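Local coordinates for protein EmrA (Aquifex aeolicus, PDB 4TKO) that serves as the periplasmic adaptor of a major facilitator superfamily multidrug efflux pump, probably helping to export xenobiotics across the cell envelope, at residues Y56-M67 against L206-I217. Sequence-based numbering, arbitrary orientation.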
loop_
_atom_site.group_PDB
_atom_site.type_symbol
_atom_site.label_atom_id
_atom_site.label_comp_id
_atom_site.label_asym_id
_atom_site.label_seq_id
_atom_site.Cartn_x
_atom_site.Cartn_y
_atom_site.Cartn_z
ATOM N N TYR A 56 3.247 -19.305 9.603
ATOM C CA TYR A 56 2.917 -18.121 8.829
ATOM C C TYR A 56 2.337 -17.035 9.726
ATOM O O TYR A 56 2.450 -15.842 9.422
ATOM C CB TYR A 56 1.944 -18.466 7.692
ATOM C CG TYR A 56 2.557 -19.352 6.635
ATOM C CD1 TYR A 56 3.756 -19.016 6.032
ATOM C CD2 TYR A 56 1.958 -20.556 6.265
ATOM C CE1 TYR A 56 4.337 -19.836 5.076
ATOM C CE2 TYR A 56 2.535 -21.383 5.299
ATOM C CZ TYR A 56 3.720 -21.011 4.705
ATOM O OH TYR A 56 4.296 -21.817 3.754
ATOM N N GLU A 57 1.722 -17.444 10.830
ATOM C CA GLU A 57 1.142 -16.483 11.760
ATOM C C GLU A 57 2.205 -15.863 12.653
ATOM O O GLU A 57 2.108 -14.700 13.031
ATOM C CB GLU A 57 0.055 -17.140 12.593
ATOM C CG GLU A 57 -1.231 -17.287 11.822
ATOM C CD GLU A 57 -2.324 -17.996 12.601
ATOM O OE1 GLU A 57 -1.998 -18.876 13.430
ATOM O OE2 GLU A 57 -3.514 -17.668 12.376
ATOM N N LEU A 58 3.221 -16.640 12.982
ATOM C CA LEU A 58 4.368 -16.104 13.687
ATOM C C LEU A 58 5.059 -15.080 12.797
ATOM O O LEU A 58 5.324 -13.954 13.215
ATOM C CB LEU A 58 5.343 -17.217 14.082
ATOM C CG LEU A 58 6.571 -16.724 14.852
ATOM C CD1 LEU A 58 6.218 -16.391 16.301
ATOM C CD2 LEU A 58 7.723 -17.712 14.775
ATOM N N GLU A 59 5.337 -15.486 11.565
ATOM C CA GLU A 59 5.976 -14.628 10.577
ATOM C C GLU A 59 5.270 -13.282 10.469
ATOM O O GLU A 59 5.915 -12.249 10.375
ATOM C CB GLU A 59 6.005 -15.320 9.213
ATOM C CG GLU A 59 6.633 -14.501 8.094
ATOM C CD GLU A 59 6.379 -15.105 6.711
ATOM O OE1 GLU A 59 5.201 -15.155 6.289
ATOM O OE2 GLU A 59 7.354 -15.534 6.050
ATOM N N LYS A 60 3.945 -13.299 10.495
ATOM C CA LYS A 60 3.178 -12.069 10.411
ATOM C C LYS A 60 3.364 -11.247 11.673
ATOM O O LYS A 60 3.551 -10.037 11.622
ATOM C CB LYS A 60 1.692 -12.360 10.195
ATOM C CG LYS A 60 0.799 -11.132 10.308
ATOM C CD LYS A 60 -0.671 -11.499 10.194
ATOM C CE LYS A 60 -1.572 -10.354 10.617
ATOM N NZ LYS A 60 -2.971 -10.789 10.908
ATOM N N ARG A 61 3.322 -11.907 12.818
ATOM C CA ARG A 61 3.349 -11.180 14.069
ATOM C C ARG A 61 4.771 -10.785 14.428
ATOM O O ARG A 61 4.975 -9.802 15.122
ATOM C CB ARG A 61 2.693 -12.004 15.167
ATOM C CG ARG A 61 1.184 -12.142 14.935
ATOM C CD ARG A 61 0.520 -13.003 15.987
ATOM N NE ARG A 61 0.885 -12.566 17.329
ATOM C CZ ARG A 61 0.583 -13.235 18.436
ATOM N NH1 ARG A 61 -0.094 -14.375 18.352
ATOM N NH2 ARG A 61 0.958 -12.766 19.621
ATOM N N THR A 62 5.751 -11.529 13.930
ATOM C CA THR A 62 7.136 -11.075 13.990
ATOM C C THR A 62 7.244 -9.712 13.306
ATOM O O THR A 62 8.053 -8.873 13.688
ATOM C CB THR A 62 8.107 -12.075 13.311
ATOM O OG1 THR A 62 8.290 -13.221 14.152
ATOM C CG2 THR A 62 9.466 -11.440 13.054
ATOM N N LEU A 63 6.409 -9.492 12.298
ATOM C CA LEU A 63 6.441 -8.250 11.542
ATOM C C LEU A 63 5.651 -7.164 12.242
ATOM O O LEU A 63 5.993 -5.991 12.152
ATOM C CB LEU A 63 5.886 -8.445 10.131
ATOM C CG LEU A 63 6.631 -9.316 9.115
ATOM C CD1 LEU A 63 5.948 -9.213 7.782
ATOM C CD2 LEU A 63 8.089 -8.938 8.992
ATOM N N GLU A 64 4.584 -7.555 12.929
ATOM C CA GLU A 64 3.758 -6.596 13.658
ATOM C C GLU A 64 4.494 -6.064 14.891
ATOM O O GLU A 64 4.192 -4.983 15.389
ATOM C CB GLU A 64 2.428 -7.231 14.064
ATOM C CG GLU A 64 1.419 -7.351 12.929
ATOM C CD GLU A 64 0.296 -8.334 13.246
ATOM O OE1 GLU A 64 0.596 -9.430 13.787
ATOM O OE2 GLU A 64 -0.881 -8.015 12.956
ATOM N N LYS A 65 5.457 -6.837 15.381
ATOM C CA LYS A 65 6.330 -6.369 16.442
ATOM C C LYS A 65 7.176 -5.234 15.902
ATOM O O LYS A 65 7.210 -4.143 16.469
ATOM C CB LYS A 65 7.233 -7.491 16.955
ATOM C CG LYS A 65 6.492 -8.699 17.487
ATOM C CD LYS A 65 6.155 -8.574 18.962
ATOM C CE LYS A 65 5.621 -9.905 19.501
ATOM N NZ LYS A 65 6.501 -11.083 19.172
ATOM N N LYS A 66 7.853 -5.508 14.790
ATOM C CA LYS A 66 8.736 -4.541 14.156
ATOM C C LYS A 66 7.967 -3.330 13.633
ATOM O O LYS A 66 8.520 -2.242 13.508
ATOM C CB LYS A 66 9.519 -5.219 13.032
ATOM C CG LYS A 66 10.330 -6.418 13.534
ATOM C CD LYS A 66 11.143 -7.111 12.438
ATOM C CE LYS A 66 11.918 -8.303 13.009
ATOM N NZ LYS A 66 12.913 -8.873 12.050
ATOM N N MET A 67 6.677 -3.524 13.375
ATOM C CA MET A 67 5.808 -2.440 12.933
ATOM C C MET A 67 5.610 -1.394 14.030
ATOM O O MET A 67 5.839 -0.204 13.808
ATOM C CB MET A 67 4.454 -2.992 12.482
ATOM C CG MET A 67 3.369 -1.936 12.345
ATOM S SD MET A 67 2.988 -1.551 10.625
ATOM C CE MET A 67 1.283 -1.023 10.766
ATOM N N LEU A 206 6.507 -2.273 5.122
ATOM C CA LEU A 206 6.155 -3.252 6.142
ATOM C C LEU A 206 4.675 -3.574 6.096
ATOM O O LEU A 206 4.278 -4.712 6.309
ATOM C CB LEU A 206 6.523 -2.761 7.538
ATOM C CG LEU A 206 7.847 -3.291 8.077
ATOM C CD1 LEU A 206 7.874 -3.206 9.601
ATOM C CD2 LEU A 206 8.075 -4.707 7.597
ATOM N N LYS A 207 3.852 -2.570 5.834
ATOM C CA LYS A 207 2.427 -2.810 5.690
ATOM C C LYS A 207 2.211 -3.762 4.526
ATOM O O LYS A 207 1.235 -4.510 4.492
ATOM C CB LYS A 207 1.665 -1.502 5.476
ATOM C CG LYS A 207 1.562 -0.648 6.728
ATOM C CD LYS A 207 0.760 0.619 6.484
ATOM C CE LYS A 207 0.702 1.475 7.740
ATOM N NZ LYS A 207 0.116 2.811 7.455
ATOM N N GLU A 208 3.154 -3.738 3.587
ATOM C CA GLU A 208 3.092 -4.585 2.407
ATOM C C GLU A 208 3.517 -6.013 2.732
ATOM O O GLU A 208 2.923 -6.969 2.237
ATOM C CB GLU A 208 3.968 -4.013 1.292
ATOM C CG GLU A 208 3.742 -4.672 -0.058
ATOM C CD GLU A 208 2.296 -4.555 -0.542
ATOM O OE1 GLU A 208 1.507 -3.782 0.057
ATOM O OE2 GLU A 208 1.949 -5.240 -1.528
ATOM N N ARG A 209 4.546 -6.156 3.561
ATOM C CA ARG A 209 5.001 -7.477 3.984
ATOM C C ARG A 209 3.950 -8.184 4.838
ATOM O O ARG A 209 3.740 -9.391 4.703
ATOM C CB ARG A 209 6.317 -7.369 4.745
ATOM C CG ARG A 209 7.494 -7.056 3.847
ATOM C CD ARG A 209 8.813 -7.166 4.587
ATOM N NE ARG A 209 9.927 -7.166 3.649
ATOM C CZ ARG A 209 10.492 -8.268 3.171
ATOM N NH1 ARG A 209 10.051 -9.460 3.563
ATOM N NH2 ARG A 209 11.500 -8.182 2.308
ATOM N N ILE A 210 3.303 -7.421 5.714
ATOM C CA ILE A 210 2.140 -7.885 6.459
ATOM C C ILE A 210 1.045 -8.400 5.525
ATOM O O ILE A 210 0.631 -9.552 5.614
ATOM C CB ILE A 210 1.537 -6.754 7.335
ATOM C CG1 ILE A 210 2.599 -6.144 8.252
ATOM C CG2 ILE A 210 0.351 -7.261 8.142
ATOM C CD1 ILE A 210 3.285 -7.139 9.117
ATOM N N LYS A 211 0.573 -7.527 4.644
ATOM C CA LYS A 211 -0.473 -7.856 3.680
ATOM C C LYS A 211 -0.202 -9.184 2.973
ATOM O O LYS A 211 -1.121 -9.951 2.676
ATOM C CB LYS A 211 -0.594 -6.727 2.653
ATOM C CG LYS A 211 -1.667 -6.908 1.601
ATOM C CD LYS A 211 -1.726 -5.701 0.675
ATOM C CE LYS A 211 -2.835 -5.841 -0.359
ATOM N NZ LYS A 211 -2.899 -4.648 -1.241
ATOM N N THR A 212 1.076 -9.440 2.721
ATOM C CA THR A 212 1.514 -10.629 2.022
ATOM C C THR A 212 1.509 -11.852 2.946
ATOM O O THR A 212 1.092 -12.943 2.550
ATOM C CB THR A 212 2.911 -10.410 1.429
ATOM O OG1 THR A 212 2.781 -9.776 0.150
ATOM C CG2 THR A 212 3.641 -11.725 1.260
ATOM N N ALA A 213 1.964 -11.655 4.178
ATOM C CA ALA A 213 1.871 -12.681 5.207
ATOM C C ALA A 213 0.416 -13.090 5.487
ATOM O O ALA A 213 0.111 -14.271 5.614
ATOM C CB ALA A 213 2.528 -12.203 6.471
ATOM N N GLU A 214 -0.487 -12.125 5.586
ATOM C CA GLU A 214 -1.888 -12.465 5.792
ATOM C C GLU A 214 -2.409 -13.287 4.627
ATOM O O GLU A 214 -3.362 -14.051 4.786
ATOM C CB GLU A 214 -2.745 -11.210 5.989
ATOM C CG GLU A 214 -2.835 -10.761 7.449
ATOM C CD GLU A 214 -2.950 -9.239 7.616
ATOM O OE1 GLU A 214 -2.766 -8.495 6.622
ATOM O OE2 GLU A 214 -3.224 -8.786 8.753
ATOM N N GLN A 215 -1.785 -13.146 3.457
ATOM C CA GLN A 215 -2.206 -13.951 2.318
ATOM C C GLN A 215 -1.776 -15.382 2.534
ATOM O O GLN A 215 -2.575 -16.302 2.386
ATOM C CB GLN A 215 -1.644 -13.426 1.003
ATOM C CG GLN A 215 -2.709 -12.780 0.133
ATOM C CD GLN A 215 -3.895 -13.692 -0.112
ATOM O OE1 GLN A 215 -3.723 -14.875 -0.380
ATOM N NE2 GLN A 215 -5.109 -13.144 -0.014
ATOM N N LYS A 216 -0.515 -15.565 2.905
ATOM C CA LYS A 216 0.008 -16.900 3.136
ATOM C C LYS A 216 -0.868 -17.623 4.171
ATOM O O LYS A 216 -1.158 -18.810 4.031
ATOM C CB LYS A 216 1.471 -16.842 3.585
ATOM C CG LYS A 216 2.381 -16.135 2.596
ATOM C CD LYS A 216 3.857 -16.251 2.953
ATOM C CE LYS A 216 4.688 -15.401 1.993
ATOM N NZ LYS A 216 6.004 -14.960 2.559
ATOM N N ILE A 217 -1.319 -16.888 5.184
ATOM C CA ILE A 217 -2.150 -17.458 6.219
ATOM C C ILE A 217 -3.494 -17.884 5.636
ATOM O O ILE A 217 -3.985 -18.974 5.910
ATOM C CB ILE A 217 -2.363 -16.462 7.378
ATOM C CG1 ILE A 217 -1.057 -16.253 8.137
ATOM C CG2 ILE A 217 -3.433 -16.965 8.338
ATOM C CD1 ILE A 217 -1.050 -15.017 8.993
#
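Lys60 sends its chain out fully extended, CG trans to the backbone N (chi1 171°), and this carries NZ along the flank of the interface to a salt bridge with Glu214 OE2 at 3.0 Å. Glu214, bent at chi2 (147°), presents OE2 to the ammonium while its CG lies beside Lys60 CE. On the way the lysine methylenes do apolar work: CB rests on Ala213 CB at 3.8 Å, and CD lies against CD1 of Ile217, whose side chain it meets nearly at a right angle. Ile217 continues this patch, its CG1 packing on Tyr56 CB at 3.8 Å and its CD1 on Glu57 CG. One face of the Tyr56 ring receives Lys216 CB in a CH-pi contact, 4.3 Å from the centroid and displaced toward the rim, while the phenol OH bonds to Ser28 O, tying the helix to the neighbouring loop. The Lys216 chain then runs on, crossing Glu59, whose OE2 makes a long salt bridge of 3.8 Å with NZ. The pairing exemplifies an antiparallel helical hairpin, predicted to be a coiled coil, as in other membrane fusion proteins: helices 54-68 and 202-218 lie at its base, beside the beta domains, and the axes of 56-67 and 206-217 approach to 8.8 Å, their directions 165° apart. Of the CA pairs in register, Lys60 and Ala213 come nearest, at 5.4 Å, where alanine has just a methyl. Farther along, Leu63 lays CD1 on Arg209 CB, and Leu206 points CD1 at the Met67 backbone. The Met67 CE methyl meets Lys207 CE at 4.0 Å.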